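Local coordinates for Ketoacyl_synth_N domain-containing protein (Photorhabdus luminescens subsp. laumondii, PDB 6SMO) that is probably a ketosynthase-like member of the thiolase superfamily, related to 3-oxoacyl-[acyl-carrier-protein] synthases, and holds a polyketide-like pentaoxo-dodecanal in a pocket, at residues V276-D284 with F303-N312. Sequence-based numbering, arbitrary orientation.
Sequences VFIMDGIYD and FINLRPYLDN
Ile304 N donates an almost straight hydrogen bond to Phe277 O (3.2 Å, 173° at the hydrogen), joining the edges of parallel strands 275-278 and 302-304. One residue on, Ile278 CA sends its hydrogen to Ile304 O. Beyond the strands Arg307 takes over: its chain, bent at chi2 and chi3, curls back toward the loop after strand 275-278, bringing NE to Asp280 O in a weak, bent hydrogen bond of 2.7 Å. The Asp280 carboxylate turns instead to Arg356, in a salt bridge. Asn305 OD1 accepts from Arg307 N (3.1 Å), capping the start of helix 307-310, and Gly281 CA comes up obliquely to the end of this amide, 3.4 Å from Asn305 OD1. Met279 crosses the same asparagine with CG and SD near its CB, while SD also sits at the edge of the Phe303 ring. On that side of the sheet Phe277 CD2 lies over one face of Phe303, 3.7 Å from CE2, the planes inclined at 58°; helix 286-296 covers both rings, Phe294 meeting Phe277 edge-to-face. On the other side Val276 CG1 touches Ile304 CD1 (3.7 Å). Farther along, Ile282 CD1 reaches Arg307 CD and the Asn312 amide. A backbone hydrogen bond and apolar side chains thus join the parallel strands of a beta-alpha-beta unit; beyond them the weak Arg307 bond is the one polar link, amid side-chain packing.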
ATOM      1  N   VAL C 276      30.217 -14.018  -3.655  1.00 49.73           N
ATOM      2  CA  VAL C 276      29.245 -15.126  -3.900  1.00 49.15           C
ATOM      3  C   VAL C 276      27.959 -14.515  -4.467  1.00 48.13           C
ATOM      4  O   VAL C 276      27.410 -13.597  -3.825  1.00 47.84           O
ATOM      5  CB  VAL C 276      28.975 -15.928  -2.610  1.00 49.14           C
ATOM      6  CG1 VAL C 276      27.712 -16.771  -2.705  1.00 49.18           C
ATOM      7  CG2 VAL C 276      30.166 -16.795  -2.233  1.00 49.64           C
ATOM      8  N   PHE C 277      27.505 -15.008  -5.623  1.00 47.66           N
ATOM      9  CA  PHE C 277      26.281 -14.537  -6.326  1.00 47.21           C
ATOM     10  C   PHE C 277      25.123 -15.499  -6.039  1.00 47.02           C
ATOM     11  O   PHE C 277      25.152 -16.642  -6.539  1.00 46.44           O
ATOM     12  CB  PHE C 277      26.533 -14.411  -7.830  1.00 47.06           C
ATOM     13  CG  PHE C 277      25.374 -13.831  -8.601  1.00 46.98           C
ATOM     14  CD1 PHE C 277      25.094 -12.474  -8.543  1.00 46.94           C
ATOM     15  CD2 PHE C 277      24.556 -14.641  -9.374  1.00 46.90           C
ATOM     16  CE1 PHE C 277      24.024 -11.940  -9.246  1.00 46.87           C
ATOM     17  CE2 PHE C 277      23.488 -14.104 -10.078  1.00 46.65           C
ATOM     18  CZ  PHE C 277      23.224 -12.755 -10.011  1.00 46.48           C
ATOM     19  N   ILE C 278      24.142 -15.048  -5.250  1.00 46.87           N
ATOM     20  CA  ILE C 278      22.852 -15.762  -5.014  1.00 47.10           C
ATOM     21  C   ILE C 278      21.887 -15.363  -6.136  1.00 47.15           C
ATOM     22  O   ILE C 278      21.657 -14.152  -6.314  1.00 47.01           O
ATOM     23  CB  ILE C 278      22.289 -15.455  -3.610  1.00 47.09           C
ATOM     24  CG1 ILE C 278      23.219 -15.979  -2.511  1.00 47.58           C
ATOM     25  CG2 ILE C 278      20.877 -16.006  -3.460  1.00 46.83           C
ATOM     26  CD1 ILE C 278      22.894 -15.474  -1.122  1.00 47.44           C
ATOM     27  N   MET C 279      21.346 -16.351  -6.855  1.00 47.63           N
ATOM     28  CA  MET C 279      20.532 -16.146  -8.085  1.00 48.09           C
ATOM     29  C   MET C 279      19.042 -16.305  -7.757  1.00 47.47           C
ATOM     30  O   MET C 279      18.724 -16.820  -6.664  1.00 47.21           O
ATOM     31  CB  MET C 279      20.940 -17.125  -9.196  1.00 49.88           C
ATOM     32  CG  MET C 279      20.851 -18.597  -8.822  1.00 51.24           C
ATOM     33  SD  MET C 279      21.662 -19.661 -10.047  1.00 53.74           S
ATOM     34  CE  MET C 279      20.373 -19.790 -11.285  1.00 54.07           C
ATOM     35  N   ASP C 280      18.176 -15.844  -8.668  1.00 46.34           N
ATOM     36  CA  ASP C 280      16.692 -15.906  -8.564  1.00 45.96           C
ATOM     37  C   ASP C 280      16.262 -17.376  -8.472  1.00 45.54           C
ATOM     38  O   ASP C 280      15.551 -17.721  -7.508  1.00 46.10           O
ATOM     39  CB  ASP C 280      16.035 -15.188  -9.747  1.00 45.95           C
ATOM     40  CG  ASP C 280      14.517 -15.142  -9.693  1.00 45.84           C
ATOM     41  OD1 ASP C 280      13.977 -14.851  -8.609  1.00 46.30           O
ATOM     42  OD2 ASP C 280      13.885 -15.394 -10.737  1.00 45.69           O
ATOM     43  N   GLY C 281      16.679 -18.195  -9.441  1.00 45.49           N
ATOM     44  CA  GLY C 281      16.512 -19.661  -9.433  1.00 45.76           C
ATOM     45  C   GLY C 281      15.107 -20.105  -9.810  1.00 45.65           C
ATOM     46  O   GLY C 281      14.775 -21.273  -9.528  1.00 46.05           O
ATOM     47  N   ILE C 282      14.313 -19.222 -10.426  1.00 45.69           N
ATOM     48  CA  ILE C 282      12.926 -19.519 -10.899  1.00 45.59           C
ATOM     49  C   ILE C 282      13.002 -20.063 -12.331  1.00 46.07           C
ATOM     50  O   ILE C 282      12.410 -21.132 -12.586  1.00 45.64           O
ATOM     51  CB  ILE C 282      12.023 -18.271 -10.813  1.00 45.32           C
ATOM     52  CG1 ILE C 282      11.931 -17.717  -9.388  1.00 45.61           C
ATOM     53  CG2 ILE C 282      10.644 -18.553 -11.396  1.00 45.17           C
ATOM     54  CD1 ILE C 282      11.244 -18.636  -8.397  1.00 45.77           C
ATOM     55  N   TYR C 283      13.702 -19.350 -13.219  1.00 46.03           N
ATOM     56  CA  TYR C 283      13.716 -19.581 -14.689  1.00 46.58           C
ATOM     57  C   TYR C 283      15.020 -20.272 -15.109  1.00 47.62           C
ATOM     58  O   TYR C 283      16.054 -20.095 -14.433  1.00 47.43           O
ATOM     59  CB  TYR C 283      13.494 -18.258 -15.426  1.00 45.83           C
ATOM     60  CG  TYR C 283      12.219 -17.553 -15.039  1.00 44.85           C
ATOM     61  CD1 TYR C 283      11.010 -17.884 -15.631  1.00 44.76           C
ATOM     62  CD2 TYR C 283      12.211 -16.572 -14.060  1.00 43.97           C
ATOM     63  CE1 TYR C 283       9.831 -17.251 -15.271  1.00 44.19           C
ATOM     64  CE2 TYR C 283      11.042 -15.927 -13.688  1.00 43.24           C
ATOM     65  CZ  TYR C 283       9.846 -16.268 -14.298  1.00 43.30           C
ATOM     66  OH  TYR C 283       8.690 -15.637 -13.937  1.00 42.56           O
ATOM     67  N   ASP C 284      14.955 -21.025 -16.213  1.00 49.09           N
ATOM     68  CA  ASP C 284      16.029 -21.927 -16.711  1.00 50.41           C
ATOM     69  C   ASP C 284      17.198 -21.112 -17.281  1.00 50.68           C
ATOM     70  O   ASP C 284      18.357 -21.482 -17.013  1.00 50.19           O
ATOM     71  CB  ASP C 284      15.493 -22.884 -17.782  1.00 51.39           C
ATOM     72  CG  ASP C 284      14.426 -23.846 -17.286  1.00 52.08           C
ATOM     73  OD1 ASP C 284      13.844 -23.581 -16.216  1.00 52.30           O
ATOM     74  OD2 ASP C 284      14.181 -24.853 -17.980  1.00 53.26           O
ATOM     75  N   PHE C 303      28.460 -19.212  -8.199  1.00 56.88           N
ATOM     76  CA  PHE C 303      26.980 -19.272  -8.339  1.00 56.69           C
ATOM     77  C   PHE C 303      26.415 -20.277  -7.331  1.00 56.86           C
ATOM     78  O   PHE C 303      26.808 -21.460  -7.379  1.00 57.43           O
ATOM     79  CB  PHE C 303      26.582 -19.646  -9.769  1.00 56.82           C
ATOM     80  CG  PHE C 303      26.567 -18.492 -10.739  1.00 56.92           C
ATOM     81  CD1 PHE C 303      27.750 -17.913 -11.173  1.00 57.34           C
ATOM     82  CD2 PHE C 303      25.369 -17.983 -11.220  1.00 56.86           C
ATOM     83  CE1 PHE C 303      27.736 -16.850 -12.063  1.00 56.98           C
ATOM     84  CE2 PHE C 303      25.356 -16.921 -12.111  1.00 56.89           C
ATOM     85  CZ  PHE C 303      26.539 -16.357 -12.531  1.00 56.72           C
ATOM     86  N   ILE C 304      25.527 -19.811  -6.445  1.00 56.33           N
ATOM     87  CA  ILE C 304      24.808 -20.640  -5.431  1.00 56.26           C
ATOM     88  C   ILE C 304      23.306 -20.360  -5.553  1.00 53.59           C
ATOM     89  O   ILE C 304      22.900 -19.205  -5.319  1.00 52.84           O
ATOM     90  CB  ILE C 304      25.352 -20.367  -4.012  1.00 57.97           C
ATOM     91  CG1 ILE C 304      26.732 -21.004  -3.820  1.00 59.42           C
ATOM     92  CG2 ILE C 304      24.367 -20.828  -2.946  1.00 58.44           C
ATOM     93  CD1 ILE C 304      27.486 -20.510  -2.605  1.00 60.04           C
ATOM     94  N   ASN C 305      22.525 -21.384  -5.914  1.00 52.02           N
ATOM     95  CA  ASN C 305      21.046 -21.321  -6.067  1.00 50.52           C
ATOM     96  C   ASN C 305      20.393 -21.904  -4.808  1.00 49.61           C
ATOM     97  O   ASN C 305      20.644 -23.090  -4.513  1.00 50.22           O
ATOM     98  CB  ASN C 305      20.585 -22.065  -7.325  1.00 50.06           C
ATOM     99  CG  ASN C 305      19.130 -21.825  -7.666  1.00 49.68           C
ATOM    100  OD1 ASN C 305      18.444 -21.057  -6.996  1.00 49.21           O
ATOM    101  ND2 ASN C 305      18.648 -22.481  -8.710  1.00 49.44           N
ATOM    102  N   LEU C 306      19.589 -21.101  -4.101  1.00 48.24           N
ATOM    103  CA  LEU C 306      18.881 -21.502  -2.851  1.00 47.94           C
ATOM    104  C   LEU C 306      17.398 -21.775  -3.135  1.00 48.12           C
ATOM    105  O   LEU C 306      16.692 -22.165  -2.185  1.00 48.14           O
ATOM    106  CB  LEU C 306      19.023 -20.392  -1.803  1.00 46.93           C
ATOM    107  CG  LEU C 306      20.449 -19.988  -1.425  1.00 46.43           C
ATOM    108  CD1 LEU C 306      20.427 -18.950  -0.312  1.00 45.80           C
ATOM    109  CD2 LEU C 306      21.280 -21.192  -1.005  1.00 46.45           C
ATOM    110  N   ARG C 307      16.941 -21.585  -4.378  1.00 48.68           N
ATOM    111  CA  ARG C 307      15.496 -21.622  -4.740  1.00 49.36           C
ATOM    112  C   ARG C 307      14.949 -23.049  -4.685  1.00 49.86           C
ATOM    113  O   ARG C 307      13.801 -23.234  -4.291  1.00 50.60           O
ATOM    114  CB  ARG C 307      15.252 -20.981  -6.111  1.00 49.39           C
ATOM    115  CG  ARG C 307      13.800 -20.593  -6.362  1.00 49.79           C
ATOM    116  CD  ARG C 307      13.254 -19.564  -5.383  1.00 50.18           C
ATOM    117  NE  ARG C 307      14.050 -18.340  -5.360  1.00 50.54           N
ATOM    118  CZ  ARG C 307      14.719 -17.856  -4.310  1.00 50.88           C
ATOM    119  NH1 ARG C 307      15.405 -16.731  -4.440  1.00 51.19           N
ATOM    120  NH2 ARG C 307      14.704 -18.473  -3.140  1.00 51.01           N
ATOM    121  N   PRO C 308      15.704 -24.103  -5.080  1.00 50.21           N
ATOM    122  CA  PRO C 308      15.218 -25.477  -4.937  1.00 50.82           C
ATOM    123  C   PRO C 308      14.927 -25.872  -3.479  1.00 50.68           C
ATOM    124  O   PRO C 308      14.037 -26.675  -3.266  1.00 50.90           O
ATOM    125  CB  PRO C 308      16.359 -26.342  -5.496  1.00 51.19           C
ATOM    126  CG  PRO C 308      17.142 -25.403  -6.388  1.00 50.84           C
ATOM    127  CD  PRO C 308      17.028 -24.048  -5.721  1.00 50.33           C
ATOM    128  N   TYR C 309      15.670 -25.297  -2.526  1.00 50.61           N
ATOM    129  CA  TYR C 309      15.614 -25.623  -1.076  1.00 50.84           C
ATOM    130  C   TYR C 309      14.583 -24.727  -0.374  1.00 49.77           C
ATOM    131  O   TYR C 309      13.788 -25.257   0.426  1.00 50.29           O
ATOM    132  CB  TYR C 309      17.001 -25.487  -0.440  1.00 51.77           C
ATOM    133  CG  TYR C 309      18.125 -26.095  -1.242  1.00 53.39           C
ATOM    134  CD1 TYR C 309      18.059 -27.405  -1.689  1.00 54.46           C
ATOM    135  CD2 TYR C 309      19.259 -25.363  -1.556  1.00 53.94           C
ATOM    136  CE1 TYR C 309      19.085 -27.971  -2.430  1.00 54.99           C
ATOM    137  CE2 TYR C 309      20.296 -25.913  -2.294  1.00 54.62           C
ATOM    138  CZ  TYR C 309      20.210 -27.223  -2.732  1.00 54.94           C
ATOM    139  OH  TYR C 309      21.226 -27.772  -3.459  1.00 54.89           O
ATOM    140  N   LEU C 310      14.560 -23.445  -0.741  1.00 48.02           N
ATOM    141  CA  LEU C 310      13.676 -22.432  -0.109  1.00 47.28           C
ATOM    142  C   LEU C 310      12.320 -22.305  -0.812  1.00 46.67           C
ATOM    143  O   LEU C 310      11.422 -21.756  -0.191  1.00 45.04           O
ATOM    144  CB  LEU C 310      14.407 -21.087  -0.080  1.00 46.76           C
ATOM    145  CG  LEU C 310      15.621 -21.012   0.840  1.00 46.96           C
ATOM    146  CD1 LEU C 310      16.313 -19.669   0.706  1.00 46.71           C
ATOM    147  CD2 LEU C 310      15.222 -21.255   2.282  1.00 47.07           C
ATOM    148  N   ASP C 311      12.229 -22.625  -2.107  1.00 46.69           N
ATOM    149  CA  ASP C 311      10.984 -22.590  -2.937  1.00 46.75           C
ATOM    150  C   ASP C 311      10.601 -21.162  -3.353  1.00 45.40           C
ATOM    151  O   ASP C 311      11.269 -20.206  -2.968  1.00 45.51           O
ATOM    152  CB  ASP C 311       9.814 -23.418  -2.390  1.00 47.97           C
ATOM    153  CG  ASP C 311      10.199 -24.754  -1.790  1.00 49.42           C
ATOM    154  OD1 ASP C 311      10.716 -25.600  -2.527  1.00 50.75           O
ATOM    155  OD2 ASP C 311       9.988 -24.918  -0.588  1.00 50.82           O
ATOM    156  N   ASN C 312       9.499 -21.024  -4.080  1.00 44.23           N
ATOM    157  CA  ASN C 312       9.065 -19.674  -4.505  1.00 43.16           C
ATOM    158  C   ASN C 312       8.190 -19.106  -3.391  1.00 42.59           C
ATOM    159  O   ASN C 312       7.168 -19.712  -3.088  1.00 43.40           O
ATOM    160  CB  ASN C 312       8.331 -19.732  -5.842  1.00 42.87           C
ATOM    161  CG  ASN C 312       8.090 -18.371  -6.448  1.00 42.46           C
ATOM    162  OD1 ASN C 312       8.685 -17.392  -6.029  1.00 42.05           O
ATOM    163  ND2 ASN C 312       7.226 -18.301  -7.436  1.00 42.29           N
TER